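Local coordinates for protein putative angiotensinogen (Lampetra fluviatilis, PDB 5INW) that probably inhibits serine proteases as a serpin, and binds heparin, which promotes its inhibition of thrombin through a template mechanism, at residues R91-K94 with Q95-G99; L300-E303 with G304-M308; E323-S327 with Q328-E332; A362-A366 with M367-S371. The protein carries 1 engineered substitution. All coordinates share one frame; numbering follows the deposited sequence.

Contact 1: residues R91-K94 with Q95-G99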
loop_
_atom_site.group_PDB
_atom_site.type_symbol
_atom_site.label_atom_id
_atom_site.label_comp_id
_atom_site.label_asym_id
_atom_site.label_seq_id
_atom_site.Cartn_x
_atom_site.Cartn_y
_atom_site.Cartn_z
ATOM N N ARG A 91 6.584 2.552 9.692
ATOM C CA ARG A 91 6.263 3.678 10.529
ATOM C C ARG A 91 4.765 3.984 10.469
ATOM O O ARG A 91 4.144 4.263 11.492
ATOM C CB ARG A 91 7.138 4.892 10.172
ATOM C CG ARG A 91 8.489 4.861 10.895
ATOM C CD ARG A 91 9.649 5.487 10.128
ATOM N NE ARG A 91 9.267 6.756 9.484
ATOM C CZ ARG A 91 9.686 7.200 8.286
ATOM N NH1 ARG A 91 10.562 6.510 7.536
ATOM N NH2 ARG A 91 9.209 8.360 7.823
ATOM N N LEU A 92 4.175 3.883 9.298
ATOM C CA LEU A 92 2.773 4.164 9.198
ATOM C C LEU A 92 1.992 3.069 9.867
ATOM O O LEU A 92 1.009 3.341 10.551
ATOM C CB LEU A 92 2.361 4.332 7.741
ATOM C CG LEU A 92 0.870 4.461 7.453
ATOM C CD1 LEU A 92 0.354 5.722 8.115
ATOM C CD2 LEU A 92 0.613 4.537 5.953
ATOM N N TYR A 93 2.424 1.834 9.662
ATOM C CA TYR A 93 1.743 0.692 10.261
ATOM C C TYR A 93 1.587 0.919 11.738
ATOM O O TYR A 93 0.514 0.702 12.297
ATOM C CB TYR A 93 2.549 -0.580 10.047
ATOM C CG TYR A 93 1.818 -1.899 10.284
ATOM C CD1 TYR A 93 1.677 -2.433 11.551
ATOM C CD2 TYR A 93 1.331 -2.659 9.207
ATOM C CE1 TYR A 93 1.033 -3.640 11.747
ATOM C CE2 TYR A 93 0.737 -3.887 9.394
ATOM C CZ TYR A 93 0.574 -4.371 10.670
ATOM O OH TYR A 93 -0.079 -5.584 10.867
ATOM N N LYS A 94 2.679 1.347 12.354
ATOM C CA LYS A 94 2.744 1.573 13.772
ATOM C C LYS A 94 1.813 2.629 14.274
ATOM O O LYS A 94 1.315 2.500 15.361
ATOM C CB LYS A 94 4.149 1.950 14.157
ATOM C CG LYS A 94 5.051 0.734 14.175
ATOM C CD LYS A 94 6.517 1.150 14.071
ATOM C CE LYS A 94 7.447 0.018 14.486
ATOM N NZ LYS A 94 6.980 -1.315 13.983
ATOM N N GLN A 95 1.586 3.675 13.500
ATOM C CA GLN A 95 0.540 4.642 13.807
ATOM C C GLN A 95 -0.878 4.063 13.656
ATOM O O GLN A 95 -1.717 4.287 14.508
ATOM C CB GLN A 95 0.656 5.876 12.911
ATOM C CG GLN A 95 1.959 6.676 12.992
ATOM C CD GLN A 95 2.323 7.151 14.387
ATOM O OE1 GLN A 95 3.450 6.928 14.818
ATOM N NE2 GLN A 95 1.381 7.755 15.106
ATOM N N VAL A 96 -1.147 3.301 12.587
ATOM C CA VAL A 96 -2.467 2.645 12.421
ATOM C C VAL A 96 -2.895 1.815 13.646
ATOM O O VAL A 96 -4.077 1.776 13.958
ATOM C CB VAL A 96 -2.560 1.773 11.127
ATOM C CG1 VAL A 96 -3.913 1.015 11.053
ATOM C CG2 VAL A 96 -2.412 2.652 9.881
ATOM N N LEU A 97 -1.940 1.120 14.275
ATOM C CA LEU A 97 -2.144 0.300 15.508
ATOM C C LEU A 97 -2.696 1.069 16.687
ATOM O O LEU A 97 -3.378 0.486 17.534
ATOM C CB LEU A 97 -0.819 -0.292 16.006
ATOM C CG LEU A 97 -0.157 -1.359 15.139
ATOM C CD1 LEU A 97 1.215 -1.728 15.678
ATOM C CD2 LEU A 97 -1.039 -2.602 15.021
ATOM N N GLY A 98 -2.372 2.361 16.759
ATOM C CA GLY A 98 -2.924 3.246 17.772
ATOM C C GLY A 98 -4.439 3.404 17.727
ATOM O O GLY A 98 -5.044 3.807 18.711
ATOM N N GLY A 99 -5.060 3.062 16.606
ATOM C CA GLY A 99 -6.506 3.184 16.443
ATOM C C GLY A 99 -7.182 1.952 15.881
ATOM O O GLY A 99 -8.195 2.083 15.188
#
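Tyr93 and Leu97, one helical turn apart, carry the side-chain contact: the ring and the leucine branch lie aslant, with CD2 of Leu97 4.0 Å from CE1 of Tyr93. The tyrosine reaches forward because its CG stands anti to the backbone N (chi1 -165°), which swings the ring toward the next turn. Leu97 adds a second touch, its CG resting 3.6 Å from Tyr93 O, the same carbonyl that takes a hydrogen bond from Leu97 N at 3.2 Å. Beside this pair, Leu92 and Val96 meet more loosely, CG to CG2 at 4.5 Å, while Val96 N gives Leu92 O a nearly straight bond of 3.0 Å (167° at the hydrogen). Gln95 N reaches Arg91 O only weakly. Buried Leu92, Tyr93 and Val96 turn branched or aromatic carbon to the interior, while partly exposed Lys94 and Gln95 have long polar ends suited to the margin. Glu323 accepts from the Tyr93 hydroxyl, and the Lys94 ammonium donates to the carbonyls of Val326 and Glu324. Met27 of the C-terminal peptide chain packs on Tyr93, and its Arg29 on Leu97. The C-terminal part of helix 77-96 packs on strand 106-108 through Ile106 and Phe108, and on helix 361-369 through Tyr363.

Contact 2: residues L300-E303 with G304-M308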
loop_
_atom_site.group_PDB
_atom_site.type_symbol
_atom_site.label_atom_id
_atom_site.label_comp_id
_atom_site.label_asym_id
_atom_site.label_seq_id
_atom_site.Cartn_x
_atom_site.Cartn_y
_atom_site.Cartn_z
ATOM N N LEU A 300 4.529 -17.485 0.658
ATOM C CA LEU A 300 3.676 -17.991 -0.410
ATOM C C LEU A 300 4.053 -17.334 -1.716
ATOM O O LEU A 300 3.597 -16.246 -2.012
ATOM C CB LEU A 300 2.183 -17.769 -0.108
ATOM C CG LEU A 300 1.878 -18.168 1.323
ATOM C CD1 LEU A 300 0.458 -17.775 1.729
ATOM C CD2 LEU A 300 2.151 -19.636 1.544
ATOM N N PRO A 301 4.851 -18.012 -2.521
ATOM C CA PRO A 301 5.231 -17.403 -3.762
ATOM C C PRO A 301 4.069 -17.137 -4.740
ATOM O O PRO A 301 3.120 -17.935 -4.824
ATOM C CB PRO A 301 6.235 -18.426 -4.342
ATOM C CG PRO A 301 5.717 -19.741 -3.893
ATOM C CD PRO A 301 5.189 -19.453 -2.508
ATOM N N TYR A 302 4.180 -16.030 -5.465
ATOM C CA TYR A 302 3.461 -15.827 -6.697
ATOM C C TYR A 302 4.375 -16.074 -7.892
ATOM O O TYR A 302 5.582 -16.115 -7.769
ATOM C CB TYR A 302 2.968 -14.391 -6.782
ATOM C CG TYR A 302 2.040 -13.975 -5.692
ATOM C CD1 TYR A 302 0.702 -14.354 -5.693
ATOM C CD2 TYR A 302 2.477 -13.174 -4.671
ATOM C CE1 TYR A 302 -0.154 -13.970 -4.644
ATOM C CE2 TYR A 302 1.641 -12.799 -3.627
ATOM C CZ TYR A 302 0.336 -13.190 -3.614
ATOM O OH TYR A 302 -0.469 -12.767 -2.603
ATOM N N GLU A 303 3.779 -16.260 -9.062
ATOM C CA GLU A 303 4.452 -15.988 -10.337
ATOM C C GLU A 303 4.876 -14.492 -10.357
ATOM O O GLU A 303 4.447 -13.701 -9.501
ATOM C CB GLU A 303 3.517 -16.337 -11.536
ATOM C CG GLU A 303 3.105 -17.817 -11.710
ATOM C CD GLU A 303 4.242 -18.733 -12.071
ATOM O OE1 GLU A 303 5.282 -18.249 -12.595
ATOM O OE2 GLU A 303 4.091 -19.946 -11.799
ATOM N N GLY A 304 5.728 -14.084 -11.295
ATOM C CA GLY A 304 6.481 -12.805 -11.149
ATOM C C GLY A 304 7.629 -13.076 -10.196
ATOM O O GLY A 304 8.031 -14.255 -9.992
ATOM N N GLY A 305 8.188 -12.064 -9.580
ATOM C CA GLY A 305 9.229 -12.346 -8.576
ATOM C C GLY A 305 8.749 -11.990 -7.208
ATOM O O GLY A 305 9.506 -11.471 -6.402
ATOM N N ALA A 306 7.480 -12.242 -6.954
ATOM C CA ALA A 306 6.768 -11.684 -5.817
ATOM C C ALA A 306 6.206 -12.802 -4.957
ATOM O O ALA A 306 5.962 -13.883 -5.438
ATOM C CB ALA A 306 5.641 -10.809 -6.293
ATOM N N SER A 307 6.010 -12.518 -3.675
ATOM C CA SER A 307 5.383 -13.464 -2.787
ATOM C C SER A 307 4.708 -12.764 -1.620
ATOM O O SER A 307 4.940 -11.599 -1.389
ATOM C CB SER A 307 6.371 -14.574 -2.368
ATOM O OG SER A 307 7.454 -14.051 -1.684
ATOM N N MET A 308 3.801 -13.495 -0.967
ATOM C CA MET A 308 3.178 -13.037 0.245
ATOM C C MET A 308 3.833 -13.745 1.410
ATOM O O MET A 308 3.884 -14.955 1.455
ATOM C CB MET A 308 1.685 -13.327 0.254
ATOM C CG MET A 308 0.951 -12.806 1.494
ATOM S SD MET A 308 -0.785 -13.357 1.575
ATOM C CE MET A 308 -1.559 -12.191 0.477
#
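Three backbone hydrogen bonds join Leu300 to Met308 and Tyr302 to Ala306. Leu300 N gives to Met308 O at 2.7 Å, and Met308 N returns a bond to Leu300 O at 2.9 Å, making a hydrogen-bonded antiparallel pair. Nearer the turn, Tyr302 N donates to Ala306 O at 2.8 Å. Pro301, which has no N-H to offer, suits the non-hydrogen-bonded pair it forms with Ser307, whose CB lies 3.4 Å from Pro301 CA. Among apolar contacts, the Tyr302 ring lies obliquely alongside residues 306-308, its edge toward Ala306 O, with CE2 3.9 Å from Met308 CB and CD2 4.3 Å from Ala306 CB. CG of Tyr302 is anti to its carbonyl carbon (chi1 -60°), which turns the ring back along the hairpin. Its hydroxyl, beside the Met308 methyl, is hydrogen-bonded to Thr406, and the ring stacks on Trp252. At the turn, Gly304 takes a positive phi of 78°, easy for a residue without a side chain. Residues 306-308 also pair with a strand of the C-terminal peptide chain. The result is a beta hairpin of strands 295-301 and 306-313 in the small antiparallel sheet that the peptide extends, as in the serpin B sheet.

Contact 3: residues E323-S327 with Q328-E332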
loop_
_atom_site.group_PDB
_atom_site.type_symbol
_atom_site.label_atom_id
_atom_site.label_comp_id
_atom_site.label_asym_id
_atom_site.label_seq_id
_atom_site.Cartn_x
_atom_site.Cartn_y
_atom_site.Cartn_z
ATOM N N GLU A 323 3.477 -7.096 15.665
ATOM C CA GLU A 323 3.200 -5.818 14.986
ATOM C C GLU A 323 4.072 -4.662 15.445
ATOM O O GLU A 323 4.252 -3.735 14.699
ATOM C CB GLU A 323 1.714 -5.457 15.113
ATOM C CG GLU A 323 0.859 -6.406 14.286
ATOM C CD GLU A 323 -0.622 -6.094 14.276
ATOM O OE1 GLU A 323 -1.138 -5.518 15.244
ATOM O OE2 GLU A 323 -1.292 -6.444 13.292
ATOM N N GLU A 324 4.578 -4.705 16.683
ATOM C CA GLU A 324 5.594 -3.752 17.159
ATOM C C GLU A 324 6.949 -3.886 16.477
ATOM O O GLU A 324 7.609 -2.894 16.243
ATOM C CB GLU A 324 5.810 -3.871 18.672
ATOM C CG GLU A 324 4.935 -2.943 19.478
ATOM C CD GLU A 324 5.187 -1.511 19.091
ATOM O OE1 GLU A 324 6.376 -1.096 19.151
ATOM O OE2 GLU A 324 4.203 -0.825 18.694
ATOM N N SER A 325 7.380 -5.107 16.180
ATOM C CA SER A 325 8.725 -5.337 15.637
ATOM C C SER A 325 8.872 -5.036 14.139
ATOM O O SER A 325 10.023 -4.981 13.658
ATOM C CB SER A 325 9.145 -6.780 15.864
ATOM O OG SER A 325 8.355 -7.632 15.075
ATOM N N VAL A 326 7.747 -4.865 13.409
ATOM C CA VAL A 326 7.824 -4.707 11.958
ATOM C C VAL A 326 8.721 -3.543 11.586
ATOM O O VAL A 326 8.589 -2.455 12.074
ATOM C CB VAL A 326 6.476 -4.605 11.209
ATOM C CG1 VAL A 326 5.722 -5.917 11.329
ATOM C CG2 VAL A 326 5.642 -3.404 11.655
ATOM N N SER A 327 9.661 -3.827 10.719
ATOM C CA SER A 327 10.649 -2.882 10.311
ATOM C C SER A 327 11.333 -3.528 9.132
ATOM O O SER A 327 11.132 -4.738 8.818
ATOM C CB SER A 327 11.676 -2.633 11.404
ATOM O OG SER A 327 12.561 -3.744 11.520
ATOM N N GLN A 328 12.129 -2.710 8.471
ATOM C CA GLN A 328 12.965 -3.188 7.421
ATOM C C GLN A 328 13.903 -4.288 7.979
ATOM O O GLN A 328 14.057 -5.351 7.374
ATOM C CB GLN A 328 13.711 -2.007 6.830
ATOM C CG GLN A 328 14.698 -2.366 5.755
ATOM C CD GLN A 328 14.032 -2.950 4.539
ATOM O OE1 GLN A 328 12.873 -2.655 4.250
ATOM N NE2 GLN A 328 14.779 -3.749 3.788
ATOM N N GLU A 329 14.494 -4.056 9.143
ATOM C CA GLU A 329 15.459 -5.011 9.674
ATOM C C GLU A 329 14.767 -6.341 10.032
ATOM O O GLU A 329 15.285 -7.422 9.721
ATOM C CB GLU A 329 16.252 -4.367 10.820
ATOM C CG GLU A 329 17.319 -5.258 11.481
ATOM C CD GLU A 329 18.052 -4.582 12.645
ATOM O OE1 GLU A 329 17.401 -3.849 13.434
ATOM O OE2 GLU A 329 19.286 -4.793 12.792
ATOM N N GLN A 330 13.587 -6.244 10.639
ATOM C CA GLN A 330 12.750 -7.404 10.919
ATOM C C GLN A 330 12.394 -8.182 9.646
ATOM O O GLN A 330 12.417 -9.436 9.635
ATOM C CB GLN A 330 11.451 -7.003 11.656
ATOM C CG GLN A 330 10.664 -8.192 12.212
ATOM C CD GLN A 330 11.553 -9.161 13.012
ATOM O OE1 GLN A 330 12.269 -8.748 13.917
ATOM N NE2 GLN A 330 11.527 -10.439 12.661
ATOM N N LEU A 331 12.035 -7.449 8.588
ATOM C CA LEU A 331 11.757 -8.083 7.309
ATOM C C LEU A 331 12.957 -8.873 6.832
ATOM O O LEU A 331 12.819 -10.031 6.434
ATOM C CB LEU A 331 11.335 -7.056 6.253
ATOM C CG LEU A 331 11.188 -7.554 4.798
ATOM C CD1 LEU A 331 10.103 -8.614 4.743
ATOM C CD2 LEU A 331 10.897 -6.407 3.857
ATOM N N GLU A 332 14.138 -8.265 6.877
ATOM C CA GLU A 332 15.336 -8.992 6.445
ATOM C C GLU A 332 15.590 -10.196 7.314
ATOM O O GLU A 332 15.960 -11.239 6.792
ATOM C CB GLU A 332 16.543 -8.073 6.364
ATOM C CG GLU A 332 16.546 -7.327 5.038
ATOM C CD GLU A 332 17.174 -5.957 5.088
ATOM O OE1 GLU A 332 17.278 -5.385 6.174
ATOM O OE2 GLU A 332 17.545 -5.442 4.026
#
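Gln330 folds back over Ser325 and Ser327, and its side chain can be followed outward. CB meets the polar atoms of both serines, lying 3.2 Å from Ser325 O. The same carbon is 3.4 Å from Ser327 OG, the atom that caps this turn. CG, set anti to the backbone N (chi1 -169°), runs back toward the preceding helix and passes 3.7 Å from Ser325 OG. The chain bends there, and CD stays 4.1 Å from that same hydroxyl. OE1, at the tip, comes to 4.2 Å from Ser325 CB, a contact of van der Waals kind. Ser325 OG itself is engaged with Val322 O, so it serves here as a surface to lie against, and Leu293 packs on both side chains.

The capping bond is made at the base of Gln330, whose N-H points almost straight (175°) at Ser327 OG, 2.8 Å away. Ser327 presents that oxygen by holding it between its backbone N and carbonyl carbon (chi1 74°). One turn is completed when Leu331 N gives to Ser327 O at 2.9 Å. Gln328 and Glu332 add a weak side-chain bond, while Gln328 OE1 is held by Asn86. A short hydroxyl suits the N-cap, since it can accept from an N-H that the first turn cannot satisfy internally; its oxygen also lies at the positive end of the helix dipole, which probably strengthens the interaction and helps to fix the start of helix 328-337 just after Ser327.

Contact 4: residues A362-A366 with M367-S371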
loop_
_atom_site.group_PDB
_atom_site.type_symbol
_atom_site.label_atom_id
_atom_site.label_comp_id
_atom_site.label_asym_id
_atom_site.label_seq_id
_atom_site.Cartn_x
_atom_site.Cartn_y
_atom_site.Cartn_z
ATOM N N ALA A 362 -3.842 12.476 10.578
ATOM C CA ALA A 362 -3.273 12.327 11.890
ATOM C C ALA A 362 -2.098 11.375 11.909
ATOM O O ALA A 362 -1.219 11.542 12.741
ATOM C CB ALA A 362 -4.340 11.837 12.870
ATOM N N TYR A 363 -2.107 10.334 11.084
ATOM C CA TYR A 363 -0.995 9.392 11.151
ATOM C C TYR A 363 0.272 10.058 10.590
ATOM O O TYR A 363 1.360 9.987 11.190
ATOM C CB TYR A 363 -1.290 8.079 10.407
ATOM C CG TYR A 363 -2.537 7.306 10.853
ATOM C CD1 TYR A 363 -2.744 6.979 12.182
ATOM C CD2 TYR A 363 -3.488 6.866 9.918
ATOM C CE1 TYR A 363 -3.868 6.268 12.562
ATOM C CE2 TYR A 363 -4.612 6.165 10.296
ATOM C CZ TYR A 363 -4.792 5.881 11.607
ATOM O OH TYR A 363 -5.897 5.196 12.014
ATOM N N LEU A 364 0.123 10.728 9.454
ATOM C CA LEU A 364 1.251 11.368 8.800
ATOM C C LEU A 364 1.705 12.558 9.654
ATOM O O LEU A 364 2.909 12.839 9.741
ATOM C CB LEU A 364 0.883 11.817 7.400
ATOM C CG LEU A 364 0.435 10.694 6.454
ATOM C CD1 LEU A 364 -0.278 11.237 5.216
ATOM C CD2 LEU A 364 1.632 9.833 6.064
ATOM N N SER A 365 0.753 13.251 10.281
ATOM C CA SER A 365 1.101 14.267 11.248
ATOM C C SER A 365 2.015 13.726 12.352
ATOM O O SER A 365 3.060 14.307 12.627
ATOM C CB SER A 365 -0.156 14.896 11.843
ATOM O OG SER A 365 -0.855 15.634 10.852
ATOM N N ALA A 366 1.656 12.611 12.971
ATOM C CA ALA A 366 2.545 12.014 13.983
ATOM C C ALA A 366 3.923 11.648 13.416
ATOM O O ALA A 366 4.952 11.801 14.094
ATOM C CB ALA A 366 1.912 10.807 14.622
ATOM N N MET A 367 3.959 11.182 12.172
ATOM C CA MET A 367 5.229 10.799 11.552
ATOM C C MET A 367 6.103 11.982 11.156
ATOM O O MET A 367 7.216 11.788 10.682
ATOM C CB MET A 367 4.971 9.913 10.345
ATOM C CG MET A 367 4.323 8.587 10.716
ATOM S SD MET A 367 3.539 7.866 9.285
ATOM C CE MET A 367 4.965 7.629 8.212
ATOM N N GLY A 368 5.604 13.196 11.338
ATOM C CA GLY A 368 6.409 14.414 11.172
ATOM C C GLY A 368 6.045 15.378 10.040
ATOM O O GLY A 368 6.744 16.371 9.883
ATOM N N MET A 369 4.942 15.103 9.318
ATOM C CA MET A 369 4.564 15.802 8.102
ATOM C C MET A 369 3.339 16.645 8.355
ATOM O O MET A 369 2.517 16.908 7.455
ATOM C CB MET A 369 4.257 14.815 6.994
ATOM C CG MET A 369 5.502 14.216 6.407
ATOM S SD MET A 369 5.087 12.784 5.423
ATOM C CE MET A 369 4.941 11.558 6.738
ATOM N N SER A 370 3.259 17.134 9.572
ATOM C CA SER A 370 2.152 17.952 9.997
ATOM C C SER A 370 2.048 19.297 9.249
ATOM O O SER A 370 0.964 19.881 9.151
ATOM C CB SER A 370 2.342 18.230 11.498
ATOM O OG SER A 370 1.205 18.869 12.016
ATOM N N SER A 371 3.177 19.779 8.753
ATOM C CA SER A 371 3.260 21.126 8.183
ATOM C C SER A 371 2.349 21.346 6.991
ATOM O O SER A 371 1.582 22.255 6.990
ATOM C CB SER A 371 4.723 21.451 7.815
ATOM O OG SER A 371 4.852 22.671 7.140
#
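Leu364 and Met369 make a local contact that closes helix 361-369 of the serpin fold, beside helices 77-96 and 126-136, where the chain leaves the helix and the backbone unwinds into a wider turn. The ordinary pattern holds as far as Met367, whose N donates to Tyr363 O at 3.0 Å. Beyond it the bonds change: Met369 N reaches back five residues to Leu364 O at 3.1 Å, with 163° at the hydrogen. Inside this loop Gly368 N binds Ser365 O, also at 3.1 Å, its donor sitting well above the carbonyl plane. Gly368 has a phi of 115°, at which a CB would be jammed against the preceding carbonyl oxygen; glycine, with none, reverses the chain easily.

Side chains follow the backbone. The Met369 chain bends at chi3 (-82°), bringing CE to within 3.8 Å of Leu364 CD2; the two side chains meet obliquely. Leucine and methionine are apt partners, the one branched and the other flexible enough to curl against it. On another side, SD of Met367 lies 4.2 Å from CD2 of Leu364, while Ser365 OG turns to Lys361 O. Met369 also packs on Leu132 and Ala135 of helix 126-136. This is a Schellman motif with glycine at C-prime, completed by the classic apolar contact between the residue three before the C-cap and the one following the glycine.

Contacts 1, 3 and 4 are helical, whereas contact 2 is a hairpin turn. Contact 3 starts a helix with a serine hydroxyl, contact 4 stops one with a glycine, and contact 1 lies in the C-terminal part of helix 77-96. Contact 1 is nearest the chain centre, about 14 Å between centres against about 17 Å for the others, and touches both 323-332 and 362-371, which do not meet each other. Toward contact 3 it offers mainly polar groups, with some packing; toward contact 4, mainly packing. Contact 2 has the largest share of buried residues, five of nine touching, against two each in contacts 3 and 4; it lies opposite contact 4 across the chain's centre.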